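Local coordinates for protein folylpolyglutamate synthase/dihydrofolate synthase (Thermotoga maritima, PDB 1O5Z) that probably adds L-glutamate, at the expense of ATP, to dihydropteroate and to the growing polyglutamate tail of tetrahydrofolate, at residues F368-V373 with N397-E402; S346-I351 with R413-T418; D403-I408 with G425-F430. One frame throughout, in Å; residues are numbered along the deposited sequence.

Contact 1 of 3, residues F368-V373 with N397-E402; sequences FERVIV and NVEVIE
Val371 and Val373 join Glu399 and Ile401 through three parallel-strand hydrogen bonds. Glu399 N gives to Val371 O, Val373 N to Glu399 O at 2.9 Å, and Ile401 N to Val373 O. This is the edge of the C-terminal Mur ligase domain's sheet, where strand 370-373, helix 384-394 and strand 399-400 form a beta-alpha-beta unit.

Side chains alternate between two faces. On one, Val373 CG2 meets Val398 CG1 at 3.5 Å; Val373 and Val400 of this face rest on helix 384-394, a place that suits compact branched residues. On the other, Ile372 CG2 lies 3.7 Å from Ile401 CG1.

Arg370 and Glu399 share this second face, and their long, partly exposed chains reach each other at about a right angle. CG of Arg370 is anti to its backbone N (chi1 -177°), and the chain stays extended as far as NE. Its guanidinium forms a side-on, two-pronged salt bridge with the carboxylate, the two planes only 24° apart, while NH1 binds Ser410 O. Arg370 NE bonds Glu399 OE2 at 2.7 Å. An alanine in place of Arg370 would probably leave the Glu399 carboxylate without its charged mate and freer to turn. The CD1 methyl of Ile372 sits 3.6 Å above the guanidinium plane, offset toward its rim, while Arg370 NH2 bonds Glu399 OE1 at 3.0 Å, almost exactly within that plane.

Contact 2 of 3, residues S346-I351 with R413-T418; sequences SLVIGI and RATVVT
Ser346, Val348 and Gly350 alternate with Ala414, Val416 and Thr418 in a regular ladder of parallel backbone hydrogen bonds. Ser346 N gives to Ala414 O, and Ser346 O takes Val416 N. Val348 N then binds Val416 O at 2.8 Å, Val348 O receives Thr418 N, and Gly350 N closes the series on Thr418 O at a longer 3.3 Å. The strand axes approach to 4.6 Å and diverge by 22°. Between these bonds, CA-H groups approach the same carbonyls, as Ile349 CA does Thr418 O.

Apolar contacts line both faces. On one, Leu347 CD1 touches Thr418 CG2 at 3.6 Å and, less closely, a methyl of Val416, while Ile349 lies beside Thr418 and points the same way. Helix 326-339 covers this face, with Leu332 against Val416 and Thr418. On the other, Val348 CG2 meets Thr415 CG2 at 3.5 Å. Beta-branched residues suit these extended backbones.

Polar side chains are few and mostly paired. Thr415 OG1 gives its hydrogen to Arg413 O at 2.8 Å and also bonds the Thr411 hydroxyl. With OG1 of Thr418 anti to the backbone N (chi1 -170°), that hydroxyl binds Asp321 O, leaving CG2 to face Leu347 and Ile349. Ser346 OG is buried without a polar partner in the model; Arg413 CD comes within 3.3 Å of it, so the arginine meets it with its aliphatic chain.

These are adjacent inner strands, parallel to each other, of a six-stranded mixed sheet with helices on both faces, the alpha/beta arrangement of the C-terminal domain of the Mur ligase superfamily.

Contact 3 of 3, residues D403-I408 with G425-F430; sequences DPLEAI and GYVREF
Leu405 is gripped between Tyr426 and Phe430, one helical turn apart on helix 421-433, and this is the closely packed part of the contact, although it lies at the partly exposed side. Both methyls take part. CD2 reaches in between the aromatic residues, 3.7 Å from Tyr426 CE2 and 3.8 Å from Phe430 CB. CD1 stands over the centre of one face of the Phe430 ring in a CH-pi contact, 4.0 Å from the ring centroid and 13° off its normal. Leucine suits this place because its forked end can serve both rings at once. The Leu405 side chain crosses that of Phe430 at about a right angle. Pro404 CG adds a contact of 3.9 Å with Tyr426 CE2.

The two helices, 404-409 and 421-433, precede and follow strand 414-418 in the chain, and both pack on the face of the C-terminal domain's sheet that carries Val348 and Val417, as in an alpha/beta layered fold. Their short segments cross at -62° with axes 10.4 Å apart, a spacing that side chains rather than backbones must bridge.

At the buried, sheet-facing side the contacts are wider. Ile408 and Val427 meet tip to tip, CD1 of Ile408 lying 4.0 Å from Val427 CG1, and Pro404 CB stands 4.2 Å from Val427 CG2. Back at the solvent side, the Tyr426 ring also meets Trp440 edge-to-face. Asp403, partly exposed too, is the N-cap of helix 404-409: its OD1 accepts from Leu405 N at 3.0 Å, with the donor well above the carboxylate plane.

From the N terminus, strand 345-349 comes first, and contact 2 pairs it with strand 414-418, with 61 residues between segments 346-351 and 413-418. Within that long loop lies contact 1, which closes a shorter one between strand 370-373 and strand 399-400. Backbone bonds between Leu347 and both Arg370 and Ile372 make the two contacts consecutive parts of one sheet. Contact 3 opens directly after contact 1, at helix 404-409, and closes beyond strand 414-418 on helix 421-433, so it crosses contact 2. Its helices lie on that sheet: Ala407 touches Ile372 and Val348, and Ile408 and Val427 touch Val417. Contacts 1 and 3 also meet where Ile401 packs against Ala407.

Contact 1 of 3, residues F368-V373 with N397-E402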
ATOM      1  N   PHE A 368      17.528  20.174   5.139  1.00 48.16           N
ATOM      2  CA  PHE A 368      17.119  20.162   6.534  1.00 47.29           C
ATOM      3  C   PHE A 368      17.945  21.117   7.349  1.00 47.36           C
ATOM      4  O   PHE A 368      19.134  21.310   7.105  1.00 47.21           O
ATOM      5  CB  PHE A 368      17.203  18.754   7.072  1.00 46.32           C
ATOM      6  CG  PHE A 368      16.273  17.847   6.400  1.00 45.80           C
ATOM      7  CD1 PHE A 368      14.945  17.813   6.780  1.00 45.25           C
ATOM      8  CD2 PHE A 368      16.680  17.079   5.325  1.00 46.11           C
ATOM      9  CE1 PHE A 368      14.064  16.983   6.138  1.00 43.48           C
ATOM     10  CE2 PHE A 368      15.782  16.251   4.672  1.00 45.04           C
ATOM     11  CZ  PHE A 368      14.486  16.208   5.088  1.00 45.62           C
ATOM     12  N   GLU A 369      17.278  21.723   8.306  1.00 46.69           N
ATOM     13  CA  GLU A 369      17.904  22.587   9.231  1.00 46.99           C
ATOM     14  C   GLU A 369      18.563  21.725  10.302  1.00 46.85           C
ATOM     15  O   GLU A 369      19.383  22.189  11.028  1.00 47.53           O
ATOM     16  CB  GLU A 369      16.814  23.424   9.866  1.00 47.55           C
ATOM     17  CG  GLU A 369      17.203  24.811  10.253  1.00 49.84           C
ATOM     18  CD  GLU A 369      17.304  25.683   9.058  1.00 53.86           C
ATOM     19  OE1 GLU A 369      17.931  26.750   9.193  1.00 58.32           O
ATOM     20  OE2 GLU A 369      16.758  25.277   8.004  1.00 57.40           O
ATOM     21  N   ARG A 370      18.157  20.478  10.435  1.00 46.40           N
ATOM     22  CA  ARG A 370      18.597  19.660  11.534  1.00 46.56           C
ATOM     23  C   ARG A 370      18.427  18.211  11.142  1.00 46.07           C
ATOM     24  O   ARG A 370      17.386  17.835  10.566  1.00 45.99           O
ATOM     25  CB  ARG A 370      17.752  19.960  12.764  1.00 46.76           C
ATOM     26  CG  ARG A 370      18.167  19.223  14.016  1.00 47.02           C
ATOM     27  CD  ARG A 370      17.312  19.578  15.195  1.00 47.75           C
ATOM     28  NE  ARG A 370      17.648  18.773  16.370  1.00 49.32           N
ATOM     29  CZ  ARG A 370      16.836  18.594  17.384  1.00 49.32           C
ATOM     30  NH1 ARG A 370      15.634  19.121  17.363  1.00 49.22           N
ATOM     31  NH2 ARG A 370      17.207  17.853  18.418  1.00 50.60           N
ATOM     32  N   VAL A 371      19.468  17.421  11.410  1.00 45.26           N
ATOM     33  CA  VAL A 371      19.513  16.033  11.037  1.00 44.68           C
ATOM     34  C   VAL A 371      19.835  15.210  12.275  1.00 44.99           C
ATOM     35  O   VAL A 371      20.802  15.459  13.001  1.00 45.32           O
ATOM     36  CB  VAL A 371      20.502  15.752   9.880  1.00 45.35           C
ATOM     37  CG1 VAL A 371      20.531  14.254   9.515  1.00 44.82           C
ATOM     38  CG2 VAL A 371      20.145  16.592   8.646  1.00 45.46           C
ATOM     39  N   ILE A 372      18.950  14.255  12.514  1.00 44.67           N
ATOM     40  CA  ILE A 372      19.026  13.337  13.608  1.00 44.73           C
ATOM     41  C   ILE A 372      18.986  11.927  13.016  1.00 44.08           C
ATOM     42  O   ILE A 372      18.040  11.563  12.370  1.00 42.82           O
ATOM     43  CB  ILE A 372      17.825  13.510  14.533  1.00 44.81           C
ATOM     44  CG1 ILE A 372      17.731  14.950  15.037  1.00 45.07           C
ATOM     45  CG2 ILE A 372      17.905  12.499  15.673  1.00 43.25           C
ATOM     46  CD1 ILE A 372      16.430  15.222  15.758  1.00 45.72           C
ATOM     47  N   VAL A 373      20.045  11.159  13.251  1.00 43.89           N
ATOM     48  CA  VAL A 373      20.122   9.782  12.866  1.00 43.33           C
ATOM     49  C   VAL A 373      19.645   9.025  14.095  1.00 43.78           C
ATOM     50  O   VAL A 373      20.020   9.340  15.227  1.00 43.35           O
ATOM     51  CB  VAL A 373      21.580   9.360  12.543  1.00 43.30           C
ATOM     52  CG1 VAL A 373      21.632   7.918  12.075  1.00 43.72           C
ATOM     53  CG2 VAL A 373      22.192  10.295  11.476  1.00 41.93           C
ATOM     54  N   ASN A 397      25.394  19.201  10.687  1.00 61.35           N
ATOM     55  CA  ASN A 397      24.400  18.978  11.705  1.00 62.07           C
ATOM     56  C   ASN A 397      24.645  17.769  12.655  1.00 61.73           C
ATOM     57  O   ASN A 397      24.569  17.885  13.909  1.00 62.34           O
ATOM     58  CB  ASN A 397      22.996  18.795  11.002  1.00 62.70           C
ATOM     59  CG  ASN A 397      22.731  19.847   9.839  1.00 64.18           C
ATOM     60  OD1 ASN A 397      23.106  21.022   9.936  1.00 66.06           O
ATOM     61  ND2 ASN A 397      22.090  19.395   8.759  1.00 65.61           N
ATOM     62  N   VAL A 398      24.906  16.607  12.058  1.00 59.80           N
ATOM     63  CA  VAL A 398      24.392  15.337  12.635  1.00 57.52           C
ATOM     64  C   VAL A 398      24.304  15.187  14.169  1.00 55.41           C
ATOM     65  O   VAL A 398      25.282  15.376  14.883  1.00 54.48           O
ATOM     66  CB  VAL A 398      25.114  14.136  12.059  1.00 57.45           C
ATOM     67  CG1 VAL A 398      24.385  12.868  12.458  1.00 57.68           C
ATOM     68  CG2 VAL A 398      25.174  14.278  10.558  1.00 57.80           C
ATOM     69  N   GLU A 399      23.100  14.828  14.645  1.00 53.41           N
ATOM     70  CA  GLU A 399      22.905  14.346  16.011  1.00 51.86           C
ATOM     71  C   GLU A 399      22.514  12.908  15.927  1.00 50.02           C
ATOM     72  O   GLU A 399      22.003  12.470  14.931  1.00 49.44           O
ATOM     73  CB  GLU A 399      21.809  15.091  16.765  1.00 51.65           C
ATOM     74  CG  GLU A 399      21.864  16.587  16.581  1.00 52.12           C
ATOM     75  CD  GLU A 399      20.624  17.287  17.081  1.00 51.80           C
ATOM     76  OE1 GLU A 399      19.995  16.782  18.032  1.00 47.54           O
ATOM     77  OE2 GLU A 399      20.310  18.357  16.518  1.00 51.26           O
ATOM     78  N   VAL A 400      22.779  12.189  16.999  1.00 48.77           N
ATOM     79  CA  VAL A 400      22.385  10.814  17.125  1.00 47.43           C
ATOM     80  C   VAL A 400      21.459  10.758  18.290  1.00 46.63           C
ATOM     81  O   VAL A 400      21.851  11.046  19.414  1.00 45.19           O
ATOM     82  CB  VAL A 400      23.582   9.882  17.377  1.00 47.46           C
ATOM     83  CG1 VAL A 400      23.124   8.405  17.355  1.00 47.10           C
ATOM     84  CG2 VAL A 400      24.688  10.139  16.346  1.00 46.99           C
ATOM     85  N   ILE A 401      20.210  10.407  18.012  1.00 46.43           N
ATOM     86  CA  ILE A 401      19.249  10.118  19.086  1.00 46.50           C
ATOM     87  C   ILE A 401      18.729   8.744  18.774  1.00 45.87           C
ATOM     88  O   ILE A 401      17.918   8.541  17.838  1.00 44.62           O
ATOM     89  CB  ILE A 401      18.092  11.124  19.156  1.00 46.84           C
ATOM     90  CG1 ILE A 401      18.586  12.564  19.298  1.00 48.06           C
ATOM     91  CG2 ILE A 401      17.205  10.786  20.335  1.00 47.42           C
ATOM     92  CD1 ILE A 401      17.467  13.583  19.306  1.00 47.02           C
ATOM     93  N   GLU A 402      19.223   7.793  19.542  1.00 45.27           N
ATOM     94  CA  GLU A 402      19.061   6.395  19.195  1.00 45.84           C
ATOM     95  C   GLU A 402      17.624   5.872  19.265  1.00 45.08           C
ATOM     96  O   GLU A 402      17.185   5.144  18.380  1.00 44.66           O
ATOM     97  CB  GLU A 402      20.037   5.584  20.021  1.00 46.44           C
ATOM     98  CG  GLU A 402      21.441   5.874  19.535  1.00 50.47           C
ATOM     99  CD  GLU A 402      22.381   4.731  19.838  1.00 56.62           C
ATOM    100  OE1 GLU A 402      21.892   3.693  20.353  1.00 58.18           O
ATOM    101  OE2 GLU A 402      23.603   4.864  19.539  1.00 64.37           O
TER

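Contact 2 of 3, residues S346-I351 with R413-T418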
ATOM      1  N   SER A 346      13.303  19.384   9.925  1.00 43.34           N
ATOM      2  CA  SER A 346      14.184  18.508  10.664  1.00 43.22           C
ATOM      3  C   SER A 346      13.972  17.108  10.087  1.00 42.94           C
ATOM      4  O   SER A 346      12.924  16.817   9.561  1.00 42.86           O
ATOM      5  CB  SER A 346      13.844  18.525  12.159  1.00 43.02           C
ATOM      6  OG  SER A 346      14.140  19.770  12.735  1.00 42.44           O
ATOM      7  N   LEU A 347      15.008  16.282  10.143  1.00 43.24           N
ATOM      8  CA  LEU A 347      15.030  14.952   9.584  1.00 43.36           C
ATOM      9  C   LEU A 347      15.345  14.034  10.714  1.00 43.72           C
ATOM     10  O   LEU A 347      16.347  14.237  11.398  1.00 43.18           O
ATOM     11  CB  LEU A 347      16.176  14.798   8.596  1.00 43.20           C
ATOM     12  CG  LEU A 347      16.392  13.429   7.953  1.00 42.09           C
ATOM     13  CD1 LEU A 347      15.152  12.914   7.211  1.00 41.05           C
ATOM     14  CD2 LEU A 347      17.519  13.619   6.985  1.00 44.57           C
ATOM     15  N   VAL A 348      14.509  13.012  10.868  1.00 44.39           N
ATOM     16  CA  VAL A 348      14.820  11.877  11.700  1.00 44.49           C
ATOM     17  C   VAL A 348      14.942  10.698  10.740  1.00 44.71           C
ATOM     18  O   VAL A 348      13.964  10.312  10.096  1.00 44.19           O
ATOM     19  CB  VAL A 348      13.755  11.669  12.785  1.00 45.33           C
ATOM     20  CG1 VAL A 348      14.068  10.432  13.655  1.00 45.52           C
ATOM     21  CG2 VAL A 348      13.627  12.961  13.643  1.00 43.57           C
ATOM     22  N   ILE A 349      16.173  10.164  10.637  1.00 44.09           N
ATOM     23  CA  ILE A 349      16.506   9.111   9.683  1.00 43.99           C
ATOM     24  C   ILE A 349      17.154   7.842  10.320  1.00 43.62           C
ATOM     25  O   ILE A 349      18.031   7.915  11.165  1.00 43.79           O
ATOM     26  CB  ILE A 349      17.302   9.710   8.483  1.00 44.13           C
ATOM     27  CG1 ILE A 349      17.370   8.723   7.302  1.00 43.89           C
ATOM     28  CG2 ILE A 349      18.686  10.228   8.902  1.00 44.79           C
ATOM     29  CD1 ILE A 349      17.575   9.409   6.004  1.00 44.30           C
ATOM     30  N   GLY A 350      16.603   6.684   9.971  1.00 43.12           N
ATOM     31  CA  GLY A 350      17.180   5.404  10.361  1.00 43.29           C
ATOM     32  C   GLY A 350      17.128   4.528   9.133  1.00 42.91           C
ATOM     33  O   GLY A 350      16.096   4.422   8.497  1.00 42.75           O
ATOM     34  N   ILE A 351      18.241   3.942   8.765  1.00 42.92           N
ATOM     35  CA  ILE A 351      18.274   3.086   7.617  1.00 43.54           C
ATOM     36  C   ILE A 351      18.957   1.818   8.034  1.00 43.91           C
ATOM     37  O   ILE A 351      19.947   1.880   8.744  1.00 44.35           O
ATOM     38  CB  ILE A 351      19.081   3.722   6.445  1.00 43.55           C
ATOM     39  CG1 ILE A 351      18.715   5.183   6.229  1.00 43.02           C
ATOM     40  CG2 ILE A 351      18.872   2.926   5.130  1.00 43.16           C
ATOM     41  CD1 ILE A 351      19.633   5.862   5.308  1.00 43.57           C
ATOM     42  N   ARG A 413      10.491  21.724  14.694  1.00 47.16           N
ATOM     43  CA  ARG A 413      10.190  21.949  13.309  1.00 46.22           C
ATOM     44  C   ARG A 413       9.371  20.830  12.767  1.00 45.52           C
ATOM     45  O   ARG A 413       9.367  19.741  13.307  1.00 45.44           O
ATOM     46  CB  ARG A 413      11.466  22.031  12.484  1.00 46.36           C
ATOM     47  CG  ARG A 413      12.378  23.198  12.813  1.00 45.88           C
ATOM     48  CD  ARG A 413      13.777  22.991  12.203  1.00 46.58           C
ATOM     49  NE  ARG A 413      14.730  24.056  12.464  1.00 45.28           N
ATOM     50  CZ  ARG A 413      15.782  23.979  13.284  1.00 45.95           C
ATOM     51  NH1 ARG A 413      16.068  22.891  13.983  1.00 45.60           N
ATOM     52  NH2 ARG A 413      16.575  25.032  13.408  1.00 46.32           N
ATOM     53  N   ALA A 414       8.668  21.117  11.683  1.00 44.76           N
ATOM     54  CA  ALA A 414       8.107  20.075  10.860  1.00 44.16           C
ATOM     55  C   ALA A 414       9.191  18.979  10.578  1.00 44.09           C
ATOM     56  O   ALA A 414      10.302  19.282  10.098  1.00 43.17           O
ATOM     57  CB  ALA A 414       7.540  20.684   9.570  1.00 44.39           C
ATOM     58  N   THR A 415       8.868  17.724  10.934  1.00 43.46           N
ATOM     59  CA  THR A 415       9.863  16.655  11.028  1.00 43.18           C
ATOM     60  C   THR A 415       9.555  15.566  10.033  1.00 43.40           C
ATOM     61  O   THR A 415       8.444  15.042  10.024  1.00 42.95           O
ATOM     62  CB  THR A 415       9.865  16.070  12.422  1.00 42.98           C
ATOM     63  OG1 THR A 415      10.311  17.057  13.342  1.00 43.29           O
ATOM     64  CG2 THR A 415      10.903  14.959  12.559  1.00 43.00           C
ATOM     65  N   VAL A 416      10.548  15.228   9.211  1.00 43.93           N
ATOM     66  CA  VAL A 416      10.484  14.162   8.243  1.00 43.93           C
ATOM     67  C   VAL A 416      11.079  12.919   8.904  1.00 44.86           C
ATOM     68  O   VAL A 416      12.225  12.913   9.292  1.00 44.66           O
ATOM     69  CB  VAL A 416      11.287  14.494   6.967  1.00 44.09           C
ATOM     70  CG1 VAL A 416      11.321  13.278   6.034  1.00 44.64           C
ATOM     71  CG2 VAL A 416      10.725  15.726   6.255  1.00 43.24           C
ATOM     72  N   VAL A 417      10.264  11.870   9.032  1.00 45.96           N
ATOM     73  CA  VAL A 417      10.691  10.596   9.562  1.00 45.69           C
ATOM     74  C   VAL A 417      10.770   9.603   8.387  1.00 46.30           C
ATOM     75  O   VAL A 417       9.774   9.248   7.775  1.00 46.77           O
ATOM     76  CB  VAL A 417       9.701  10.101  10.658  1.00 45.83           C
ATOM     77  CG1 VAL A 417      10.152   8.765  11.223  1.00 46.00           C
ATOM     78  CG2 VAL A 417       9.588  11.118  11.774  1.00 43.58           C
ATOM     79  N   THR A 418      11.967   9.129   8.096  1.00 46.71           N
ATOM     80  CA  THR A 418      12.174   8.331   6.924  1.00 46.86           C
ATOM     81  C   THR A 418      13.418   7.433   7.029  1.00 45.93           C
ATOM     82  O   THR A 418      14.132   7.462   7.999  1.00 45.97           O
ATOM     83  CB  THR A 418      12.239   9.324   5.695  1.00 46.88           C
ATOM     84  OG1 THR A 418      12.211   8.583   4.490  1.00 49.01           O
ATOM     85  CG2 THR A 418      13.539  10.108   5.595  1.00 47.32           C
TER

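Contact 3 of 3, residues D403-I408 with G425-F430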
ATOM      1  N   ASP A 403      16.896   6.264  20.312  1.00 44.79           N
ATOM      2  CA  ASP A 403      15.482   5.993  20.415  1.00 44.15           C
ATOM      3  C   ASP A 403      14.731   6.919  19.501  1.00 44.18           C
ATOM      4  O   ASP A 403      14.743   8.132  19.733  1.00 44.63           O
ATOM      5  CB  ASP A 403      14.990   6.233  21.839  1.00 43.61           C
ATOM      6  CG  ASP A 403      13.481   6.087  21.988  1.00 42.06           C
ATOM      7  OD1 ASP A 403      12.778   5.571  21.089  1.00 35.82           O
ATOM      8  OD2 ASP A 403      12.894   6.478  23.019  1.00 45.93           O
ATOM      9  N   PRO A 404      14.061   6.373  18.482  1.00 44.54           N
ATOM     10  CA  PRO A 404      13.407   7.237  17.485  1.00 44.67           C
ATOM     11  C   PRO A 404      12.245   8.060  18.040  1.00 44.75           C
ATOM     12  O   PRO A 404      11.851   9.017  17.427  1.00 44.81           O
ATOM     13  CB  PRO A 404      12.927   6.244  16.412  1.00 44.59           C
ATOM     14  CG  PRO A 404      12.885   4.927  17.043  1.00 45.15           C
ATOM     15  CD  PRO A 404      13.950   4.940  18.119  1.00 44.46           C
ATOM     16  N   LEU A 405      11.664   7.650  19.160  1.00 44.74           N
ATOM     17  CA  LEU A 405      10.553   8.374  19.776  1.00 44.73           C
ATOM     18  C   LEU A 405      11.082   9.579  20.539  1.00 44.99           C
ATOM     19  O   LEU A 405      10.387  10.627  20.627  1.00 45.11           O
ATOM     20  CB  LEU A 405       9.767   7.474  20.753  1.00 45.06           C
ATOM     21  CG  LEU A 405       9.303   6.140  20.164  1.00 44.71           C
ATOM     22  CD1 LEU A 405       8.593   5.315  21.242  1.00 45.05           C
ATOM     23  CD2 LEU A 405       8.479   6.322  18.956  1.00 42.29           C
ATOM     24  N   GLU A 406      12.297   9.431  21.096  1.00 44.52           N
ATOM     25  CA  GLU A 406      12.982  10.551  21.705  1.00 44.25           C
ATOM     26  C   GLU A 406      13.369  11.493  20.619  1.00 44.05           C
ATOM     27  O   GLU A 406      13.238  12.692  20.794  1.00 44.65           O
ATOM     28  CB  GLU A 406      14.227  10.119  22.444  1.00 43.86           C
ATOM     29  CG  GLU A 406      14.924  11.235  23.195  1.00 44.62           C
ATOM     30  CD  GLU A 406      16.094  10.742  24.044  1.00 45.38           C
ATOM     31  OE1 GLU A 406      16.308   9.497  24.183  1.00 47.80           O
ATOM     32  OE2 GLU A 406      16.789  11.605  24.603  1.00 45.45           O
ATOM     33  N   ALA A 407      13.889  10.953  19.518  1.00 43.94           N
ATOM     34  CA  ALA A 407      14.234  11.765  18.350  1.00 43.83           C
ATOM     35  C   ALA A 407      13.068  12.618  17.902  1.00 44.57           C
ATOM     36  O   ALA A 407      13.248  13.808  17.701  1.00 47.28           O
ATOM     37  CB  ALA A 407      14.716  10.913  17.213  1.00 43.51           C
ATOM     38  N   ILE A 408      11.879  12.062  17.723  1.00 44.11           N
ATOM     39  CA  ILE A 408      10.754  12.904  17.291  1.00 45.06           C
ATOM     40  C   ILE A 408      10.265  13.811  18.376  1.00 45.37           C
ATOM     41  O   ILE A 408       9.823  14.915  18.097  1.00 45.60           O
ATOM     42  CB  ILE A 408       9.584  12.092  16.703  1.00 45.33           C
ATOM     43  CG1 ILE A 408       9.068  11.033  17.686  1.00 45.96           C
ATOM     44  CG2 ILE A 408      10.020  11.429  15.389  1.00 46.55           C
ATOM     45  CD1 ILE A 408       7.591  10.786  17.584  1.00 45.75           C
ATOM     46  N   GLY A 425       6.595   2.870  10.500  1.00 44.16           N
ATOM     47  CA  GLY A 425       5.441   2.231  11.059  1.00 43.35           C
ATOM     48  C   GLY A 425       5.471   2.306  12.556  1.00 43.94           C
ATOM     49  O   GLY A 425       4.433   2.426  13.187  1.00 43.66           O
ATOM     50  N   TYR A 426       6.661   2.231  13.132  1.00 44.38           N
ATOM     51  CA  TYR A 426       6.841   2.281  14.573  1.00 45.00           C
ATOM     52  C   TYR A 426       6.511   3.629  15.164  1.00 44.48           C
ATOM     53  O   TYR A 426       5.791   3.749  16.131  1.00 45.09           O
ATOM     54  CB  TYR A 426       8.291   1.949  14.856  1.00 45.37           C
ATOM     55  CG  TYR A 426       8.697   1.865  16.321  1.00 45.07           C
ATOM     56  CD1 TYR A 426       8.495   0.705  17.081  1.00 42.95           C
ATOM     57  CD2 TYR A 426       9.339   2.942  16.926  1.00 45.30           C
ATOM     58  CE1 TYR A 426       8.915   0.664  18.380  1.00 41.40           C
ATOM     59  CE2 TYR A 426       9.727   2.901  18.212  1.00 43.20           C
ATOM     60  CZ  TYR A 426       9.528   1.774  18.933  1.00 43.14           C
ATOM     61  OH  TYR A 426       9.981   1.815  20.218  1.00 43.12           O
ATOM     62  N   VAL A 427       7.057   4.649  14.563  1.00 45.38           N
ATOM     63  CA  VAL A 427       6.768   6.035  14.951  1.00 45.96           C
ATOM     64  C   VAL A 427       5.315   6.457  14.706  1.00 45.08           C
ATOM     65  O   VAL A 427       4.716   7.142  15.501  1.00 45.67           O
ATOM     66  CB  VAL A 427       7.724   6.967  14.195  1.00 46.29           C
ATOM     67  CG1 VAL A 427       7.297   8.436  14.329  1.00 48.85           C
ATOM     68  CG2 VAL A 427       9.157   6.738  14.707  1.00 46.95           C
ATOM     69  N   ARG A 428       4.750   6.065  13.577  1.00 44.92           N
ATOM     70  CA  ARG A 428       3.367   6.321  13.298  1.00 43.63           C
ATOM     71  C   ARG A 428       2.528   5.691  14.349  1.00 43.96           C
ATOM     72  O   ARG A 428       1.532   6.261  14.780  1.00 44.13           O
ATOM     73  CB  ARG A 428       2.990   5.734  11.956  1.00 44.34           C
ATOM     74  CG  ARG A 428       1.692   6.265  11.433  1.00 43.53           C
ATOM     75  CD  ARG A 428       1.125   5.503  10.285  1.00 43.81           C
ATOM     76  NE  ARG A 428       0.023   6.282   9.746  1.00 41.89           N
ATOM     77  CZ  ARG A 428      -1.171   6.268  10.263  1.00 43.31           C
ATOM     78  NH1 ARG A 428      -1.433   5.451  11.251  1.00 40.72           N
ATOM     79  NH2 ARG A 428      -2.139   7.012   9.752  1.00 45.17           N
ATOM     80  N   GLU A 429       2.878   4.483  14.754  1.00 43.97           N
ATOM     81  CA  GLU A 429       2.022   3.838  15.720  1.00 45.08           C
ATOM     82  C   GLU A 429       2.021   4.643  17.028  1.00 44.46           C
ATOM     83  O   GLU A 429       0.996   4.823  17.663  1.00 45.01           O
ATOM     84  CB  GLU A 429       2.418   2.396  15.998  1.00 45.01           C
ATOM     85  CG  GLU A 429       1.284   1.672  16.727  1.00 45.88           C
ATOM     86  CD  GLU A 429       1.569   0.243  17.056  1.00 47.55           C
ATOM     87  OE1 GLU A 429       2.575  -0.237  16.574  1.00 53.08           O
ATOM     88  OE2 GLU A 429       0.787  -0.392  17.829  1.00 51.47           O
ATOM     89  N   PHE A 430       3.175   5.118  17.424  1.00 43.84           N
ATOM     90  CA  PHE A 430       3.253   5.783  18.680  1.00 43.25           C
ATOM     91  C   PHE A 430       2.578   7.112  18.640  1.00 42.60           C
ATOM     92  O   PHE A 430       1.917   7.510  19.581  1.00 42.25           O
ATOM     93  CB  PHE A 430       4.678   5.936  19.127  1.00 42.67           C
ATOM     94  CG  PHE A 430       4.783   6.242  20.580  1.00 43.23           C
ATOM     95  CD1 PHE A 430       4.641   5.231  21.512  1.00 41.80           C
ATOM     96  CD2 PHE A 430       4.989   7.549  21.017  1.00 44.14           C
ATOM     97  CE1 PHE A 430       4.713   5.515  22.859  1.00 42.44           C
ATOM     98  CE2 PHE A 430       5.061   7.833  22.367  1.00 43.47           C
ATOM     99  CZ  PHE A 430       4.918   6.829  23.284  1.00 41.95           C
TER